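Local coordinates for protein HTH-type transcriptional activator AmpR (Pseudomonas aeruginosa PAO1, PDB 5MMH) that activates transcription of the ampC beta-lactamase gene by binding its promoter, and recognizes cell-wall-derived muropeptides through its LysR-type effector domain, at residues 84-98 / 160-173. Numbering follows the deposited sequence.
Sequences TVLCCPEVAAQLHSP and FARQLASESIRRPF
V85 and F173 are joined through a buried-strand water that three groups grip: it donates to V85 O at 2.6 Å, accepts from F173 N at 2.9 Å and bonds weakly to T84 OG1, bridging the two backbones. Further along, C87 and R170 form a hydrogen-bonded antiparallel pair, R170 N donating to C87 O (2.9 Å) and C87 N donating back to R170 O (3.1 Å). This single bridge lies where the chain leaves strand 73-86 for helix 89-93. R171 runs fully extended across T84, CG anti to the backbone N (chi1 -178°), with T84 CB 3.7 Å above the plane of the guanidinium. F173 O approaches that group in its plane and accepts from R171 NE (3.2 Å), while R171 NH2 forms a salt bridge with E176; T84 OG1 bonds to T175 O. The P172 ring packs against V85, C87 and L95, with its CG 3.6 Å from V85 CG1 and also touching C87 SG and L95 CD1. The F173 ring is held on both faces: CG of P98 sits over one, 4.1 Å from the centroid, and CB of P172 covers the opposite one. V85 CB meets its edge, and W118 of helix 114-121 adds to the packing. Elsewhere, I169 CD1 reaches L86 CB and CD2, L164 CD2 touches L86 CD2, and L143 of helix 139-147 joins this apolar patch. R170 instead folds back, its chain bent at chi2 and chi3, with CG and CD against P89 and its guanidinium edge at A92 CB. The contact thus ties the end of a central-sheet strand and its following helix to the segment after helix 161-165, within the periplasmic-binding-protein-like fold of LysR effector domains.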
loop_
_atom_site.group_PDB
_atom_site.type_symbol
_atom_site.label_atom_id
_atom_site.label_comp_id
_atom_site.label_asym_id
_atom_site.label_seq_id
_atom_site.Cartn_x
_atom_site.Cartn_y
_atom_site.Cartn_z
ATOM N N THR A 84 -4.119 -14.745 -8.932
ATOM C CA THR A 84 -5.363 -15.474 -8.740
ATOM C C THR A 84 -6.410 -14.554 -8.118
ATOM O O THR A 84 -6.098 -13.483 -7.592
ATOM C CB THR A 84 -5.149 -16.721 -7.868
ATOM O OG1 THR A 84 -6.167 -17.677 -8.166
ATOM C CG2 THR A 84 -5.187 -16.374 -6.371
ATOM N N VAL A 85 -7.662 -15.001 -8.172
ATOM C CA VAL A 85 -8.778 -14.275 -7.572
ATOM C C VAL A 85 -8.747 -14.452 -6.059
ATOM O O VAL A 85 -8.665 -15.580 -5.558
ATOM C CB VAL A 85 -10.111 -14.761 -8.158
ATOM C CG1 VAL A 85 -11.252 -14.319 -7.287
ATOM C CG2 VAL A 85 -10.293 -14.244 -9.584
ATOM N N LEU A 86 -8.820 -13.332 -5.320
ATOM C CA LEU A 86 -8.834 -13.340 -3.867
ATOM C C LEU A 86 -9.963 -12.444 -3.383
ATOM O O LEU A 86 -10.185 -11.364 -3.939
ATOM C CB LEU A 86 -7.489 -12.871 -3.296
ATOM C CG LEU A 86 -6.291 -13.765 -3.639
ATOM C CD1 LEU A 86 -4.999 -13.070 -3.268
ATOM C CD2 LEU A 86 -6.391 -15.093 -2.909
ATOM N N CYS A 87 -10.679 -12.884 -2.347
ATOM C CA CYS A 87 -11.837 -12.135 -1.866
ATOM C C CYS A 87 -12.138 -12.521 -0.427
ATOM O O CYS A 87 -11.541 -13.445 0.128
ATOM C CB CYS A 87 -13.058 -12.372 -2.749
ATOM S SG CYS A 87 -13.567 -14.100 -2.855
ATOM N N CYS A 88 -13.073 -11.786 0.181
ATOM C CA CYS A 88 -13.499 -12.114 1.536
ATOM C C CYS A 88 -14.448 -13.319 1.529
ATOM O O CYS A 88 -15.052 -13.641 0.501
ATOM C CB CYS A 88 -14.170 -10.907 2.196
ATOM S SG CYS A 88 -15.730 -10.395 1.458
ATOM N N PRO A 89 -14.571 -14.019 2.673
ATOM C CA PRO A 89 -15.524 -15.150 2.754
ATOM C C PRO A 89 -16.949 -14.777 2.375
ATOM O O PRO A 89 -17.612 -15.523 1.640
ATOM C CB PRO A 89 -15.429 -15.580 4.225
ATOM C CG PRO A 89 -14.117 -15.060 4.701
ATOM C CD PRO A 89 -13.832 -13.813 3.934
ATOM N N GLU A 90 -17.441 -13.653 2.899
ATOM C CA GLU A 90 -18.658 -12.986 2.453
ATOM C C GLU A 90 -18.864 -13.178 0.956
ATOM O O GLU A 90 -19.810 -13.850 0.532
ATOM C CB GLU A 90 -18.564 -11.495 2.811
ATOM C CG GLU A 90 -19.863 -10.758 3.133
ATOM C CD GLU A 90 -20.590 -10.267 1.900
ATOM O OE1 GLU A 90 -21.536 -10.957 1.458
ATOM O OE2 GLU A 90 -20.216 -9.190 1.379
ATOM N N VAL A 91 -17.948 -12.629 0.151
ATOM C CA VAL A 91 -18.099 -12.699 -1.298
ATOM C C VAL A 91 -17.798 -14.098 -1.812
ATOM O O VAL A 91 -18.412 -14.544 -2.786
ATOM C CB VAL A 91 -17.213 -11.634 -1.972
ATOM C CG1 VAL A 91 -16.820 -12.060 -3.375
ATOM C CG2 VAL A 91 -17.938 -10.297 -2.014
ATOM N N ALA A 92 -16.877 -14.823 -1.168
ATOM C CA ALA A 92 -16.467 -16.133 -1.685
ATOM C C ALA A 92 -17.635 -17.114 -1.734
ATOM O O ALA A 92 -17.772 -17.880 -2.697
ATOM C CB ALA A 92 -15.330 -16.711 -0.842
ATOM N N ALA A 93 -18.492 -17.097 -0.706
ATOM C CA ALA A 93 -19.649 -17.987 -0.676
ATOM C C ALA A 93 -20.559 -17.769 -1.882
ATOM O O ALA A 93 -21.111 -18.728 -2.437
ATOM C CB ALA A 93 -20.426 -17.785 0.623
ATOM N N GLN A 94 -20.711 -16.513 -2.313
ATOM C CA GLN A 94 -21.622 -16.153 -3.393
ATOM C C GLN A 94 -21.112 -16.539 -4.778
ATOM O O GLN A 94 -21.861 -16.400 -5.751
ATOM C CB GLN A 94 -21.895 -14.646 -3.345
ATOM C CG GLN A 94 -22.567 -14.187 -2.049
ATOM C CD GLN A 94 -22.416 -12.695 -1.795
ATOM O OE1 GLN A 94 -22.843 -11.867 -2.599
ATOM N NE2 GLN A 94 -21.813 -12.349 -0.662
ATOM N N LEU A 95 -19.874 -17.013 -4.902
ATOM C CA LEU A 95 -19.310 -17.379 -6.195
ATOM C C LEU A 95 -19.358 -18.892 -6.376
ATOM O O LEU A 95 -18.900 -19.642 -5.507
ATOM C CB LEU A 95 -17.868 -16.883 -6.325
ATOM C CG LEU A 95 -17.615 -15.386 -6.448
ATOM C CD1 LEU A 95 -16.230 -15.086 -5.944
ATOM C CD2 LEU A 95 -17.769 -14.926 -7.896
ATOM N N HIS A 96 -19.907 -19.334 -7.503
ATOM C CA HIS A 96 -19.932 -20.747 -7.858
ATOM C C HIS A 96 -19.128 -21.052 -9.108
ATOM O O HIS A 96 -18.461 -22.085 -9.174
ATOM C CB HIS A 96 -21.384 -21.222 -8.049
ATOM C CG HIS A 96 -22.335 -20.688 -7.021
ATOM N ND1 HIS A 96 -23.560 -20.145 -7.349
ATOM C CD2 HIS A 96 -22.237 -20.604 -5.672
ATOM C CE1 HIS A 96 -24.177 -19.754 -6.247
ATOM N NE2 HIS A 96 -23.394 -20.019 -5.215
ATOM N N SER A 97 -19.173 -20.180 -10.098
ATOM C CA SER A 97 -18.356 -20.274 -11.293
ATOM C C SER A 97 -17.690 -18.926 -11.519
ATOM O O SER A 97 -18.195 -17.892 -11.066
ATOM C CB SER A 97 -19.202 -20.652 -12.517
ATOM O OG SER A 97 -20.082 -19.594 -12.868
ATOM N N PRO A 98 -16.545 -18.902 -12.213
ATOM C CA PRO A 98 -15.924 -17.616 -12.566
ATOM C C PRO A 98 -16.852 -16.667 -13.316
ATOM O O PRO A 98 -16.593 -15.460 -13.341
ATOM C CB PRO A 98 -14.742 -18.031 -13.444
ATOM C CG PRO A 98 -14.385 -19.402 -12.940
ATOM C CD PRO A 98 -15.695 -20.049 -12.577
ATOM N N PHE A 160 0.200 -13.190 -0.042
ATOM C CA PHE A 160 -0.821 -13.057 0.993
ATOM C C PHE A 160 -1.063 -14.400 1.656
ATOM O O PHE A 160 -2.196 -14.788 1.949
ATOM C CB PHE A 160 -2.094 -12.458 0.407
ATOM C CG PHE A 160 -1.882 -11.088 -0.138
ATOM C CD1 PHE A 160 -1.901 -9.984 0.704
ATOM C CD2 PHE A 160 -1.601 -10.903 -1.476
ATOM C CE1 PHE A 160 -1.660 -8.725 0.203
ATOM C CE2 PHE A 160 -1.366 -9.638 -1.983
ATOM C CZ PHE A 160 -1.384 -8.560 -1.153
ATOM N N ALA A 161 0.034 -15.116 1.897
ATOM C CA ALA A 161 -0.020 -16.470 2.430
ATOM C C ALA A 161 -0.533 -16.477 3.859
ATOM O O ALA A 161 -1.368 -17.310 4.227
ATOM C CB ALA A 161 1.370 -17.092 2.367
ATOM N N ARG A 162 -0.006 -15.578 4.686
ATOM C CA ARG A 162 -0.478 -15.423 6.054
ATOM C C ARG A 162 -1.992 -15.277 6.099
ATOM O O ARG A 162 -2.693 -16.043 6.774
ATOM C CB ARG A 162 0.189 -14.202 6.682
ATOM C CG ARG A 162 1.381 -14.506 7.561
ATOM C CD ARG A 162 1.207 -13.797 8.858
ATOM N NE ARG A 162 2.467 -13.518 9.548
ATOM C CZ ARG A 162 2.571 -12.824 10.679
ATOM N NH1 ARG A 162 1.484 -12.330 11.248
ATOM N NH2 ARG A 162 3.761 -12.628 11.218
ATOM N N GLN A 163 -2.508 -14.275 5.384
ATOM C CA GLN A 163 -3.945 -14.044 5.329
ATOM C C GLN A 163 -4.696 -15.309 4.926
ATOM O O GLN A 163 -5.670 -15.703 5.575
ATOM C CB GLN A 163 -4.234 -12.897 4.363
ATOM C CG GLN A 163 -3.776 -11.535 4.903
ATOM C CD GLN A 163 -2.343 -11.149 4.511
ATOM O OE1 GLN A 163 -1.541 -11.980 4.051
ATOM N NE2 GLN A 163 -2.017 -9.872 4.705
ATOM N N LEU A 164 -4.229 -15.982 3.878
ATOM C CA LEU A 164 -4.909 -17.194 3.442
ATOM C C LEU A 164 -4.838 -18.285 4.511
ATOM O O LEU A 164 -5.852 -18.923 4.816
ATOM C CB LEU A 164 -4.313 -17.682 2.121
ATOM C CG LEU A 164 -4.616 -16.811 0.907
ATOM C CD1 LEU A 164 -3.499 -16.888 -0.123
ATOM C CD2 LEU A 164 -5.976 -17.190 0.299
ATOM N N ALA A 165 -3.656 -18.492 5.109
ATOM C CA ALA A 165 -3.506 -19.518 6.141
ATOM C C ALA A 165 -4.283 -19.174 7.408
ATOM O O ALA A 165 -4.766 -20.080 8.097
ATOM C CB ALA A 165 -2.030 -19.730 6.475
ATOM N N SER A 166 -4.412 -17.882 7.733
ATOM C CA SER A 166 -5.272 -17.447 8.829
ATOM C C SER A 166 -6.749 -17.481 8.462
ATOM O O SER A 166 -7.591 -17.217 9.331
ATOM C CB SER A 166 -4.900 -16.030 9.268
ATOM O OG SER A 166 -5.346 -15.080 8.306
ATOM N N GLU A 167 -7.069 -17.806 7.207
ATOM C CA GLU A 167 -8.414 -17.807 6.633
ATOM C C GLU A 167 -9.059 -16.427 6.622
ATOM O O GLU A 167 -10.269 -16.309 6.366
ATOM C CB GLU A 167 -9.338 -18.807 7.340
ATOM C CG GLU A 167 -9.223 -20.235 6.823
ATOM C CD GLU A 167 -10.157 -21.194 7.548
ATOM O OE1 GLU A 167 -9.973 -21.411 8.768
ATOM O OE2 GLU A 167 -11.088 -21.719 6.901
ATOM N N SER A 168 -8.286 -15.369 6.871
ATOM C CA SER A 168 -8.858 -14.030 6.819
ATOM C C SER A 168 -9.234 -13.609 5.400
ATOM O O SER A 168 -10.082 -12.725 5.248
ATOM C CB SER A 168 -7.902 -13.019 7.465
ATOM O OG SER A 168 -6.806 -12.705 6.626
ATOM N N ILE A 169 -8.650 -14.224 4.359
ATOM C CA ILE A 169 -9.180 -14.099 3.003
ATOM C C ILE A 169 -9.140 -15.452 2.306
ATOM O O ILE A 169 -8.443 -16.381 2.723
ATOM C CB ILE A 169 -8.454 -13.052 2.127
ATOM C CG1 ILE A 169 -7.068 -13.532 1.757
ATOM C CG2 ILE A 169 -8.413 -11.670 2.788
ATOM C CD1 ILE A 169 -6.797 -13.280 0.305
ATOM N N ARG A 170 -9.896 -15.550 1.214
ATOM C CA ARG A 170 -10.168 -16.824 0.579
ATOM C C ARG A 170 -9.768 -16.794 -0.886
ATOM O O ARG A 170 -9.798 -15.753 -1.546
ATOM C CB ARG A 170 -11.653 -17.212 0.714
ATOM C CG ARG A 170 -12.088 -17.417 2.167
ATOM C CD ARG A 170 -13.177 -18.485 2.344
ATOM N NE ARG A 170 -12.652 -19.841 2.194
ATOM C CZ ARG A 170 -12.834 -20.607 1.119
ATOM N NH1 ARG A 170 -13.551 -20.162 0.090
ATOM N NH2 ARG A 170 -12.304 -21.827 1.076
ATOM N N ARG A 171 -9.381 -17.965 -1.377
ATOM C CA ARG A 171 -9.131 -18.209 -2.792
ATOM C C ARG A 171 -10.281 -19.037 -3.347
ATOM O O ARG A 171 -10.342 -20.251 -3.095
ATOM C CB ARG A 171 -7.803 -18.947 -2.977
ATOM C CG ARG A 171 -7.441 -19.206 -4.429
ATOM C CD ARG A 171 -6.082 -19.858 -4.526
ATOM N NE ARG A 171 -5.731 -20.139 -5.909
ATOM C CZ ARG A 171 -4.485 -20.310 -6.326
ATOM N NH1 ARG A 171 -3.481 -20.231 -5.462
ATOM N NH2 ARG A 171 -4.246 -20.547 -7.608
ATOM N N PRO A 172 -11.223 -18.442 -4.088
ATOM C CA PRO A 172 -12.399 -19.209 -4.530
ATOM C C PRO A 172 -12.178 -20.127 -5.721
ATOM O O PRO A 172 -12.946 -21.087 -5.864
ATOM C CB PRO A 172 -13.424 -18.116 -4.880
ATOM C CG PRO A 172 -12.613 -16.873 -5.088
ATOM C CD PRO A 172 -11.450 -16.988 -4.164
ATOM N N PHE A 173 -11.191 -19.870 -6.585
ATOM C CA PHE A 173 -10.968 -20.699 -7.766
ATOM C C PHE A 173 -9.514 -21.145 -7.855
ATOM O O PHE A 173 -8.609 -20.529 -7.281
ATOM C CB PHE A 173 -11.337 -19.968 -9.061
ATOM C CG PHE A 173 -12.674 -19.288 -9.009
ATOM C CD1 PHE A 173 -13.849 -20.030 -9.002
ATOM C CD2 PHE A 173 -12.758 -17.905 -8.959
ATOM C CE1 PHE A 173 -15.087 -19.400 -8.958
ATOM C CE2 PHE A 173 -13.992 -17.266 -8.909
ATOM C CZ PHE A 173 -15.158 -18.014 -8.908
HETATM O O HOH W 1 -9.215 -17.792 -6.841
HETATM O O HOH W 2 -15.959 -21.038 -5.561
#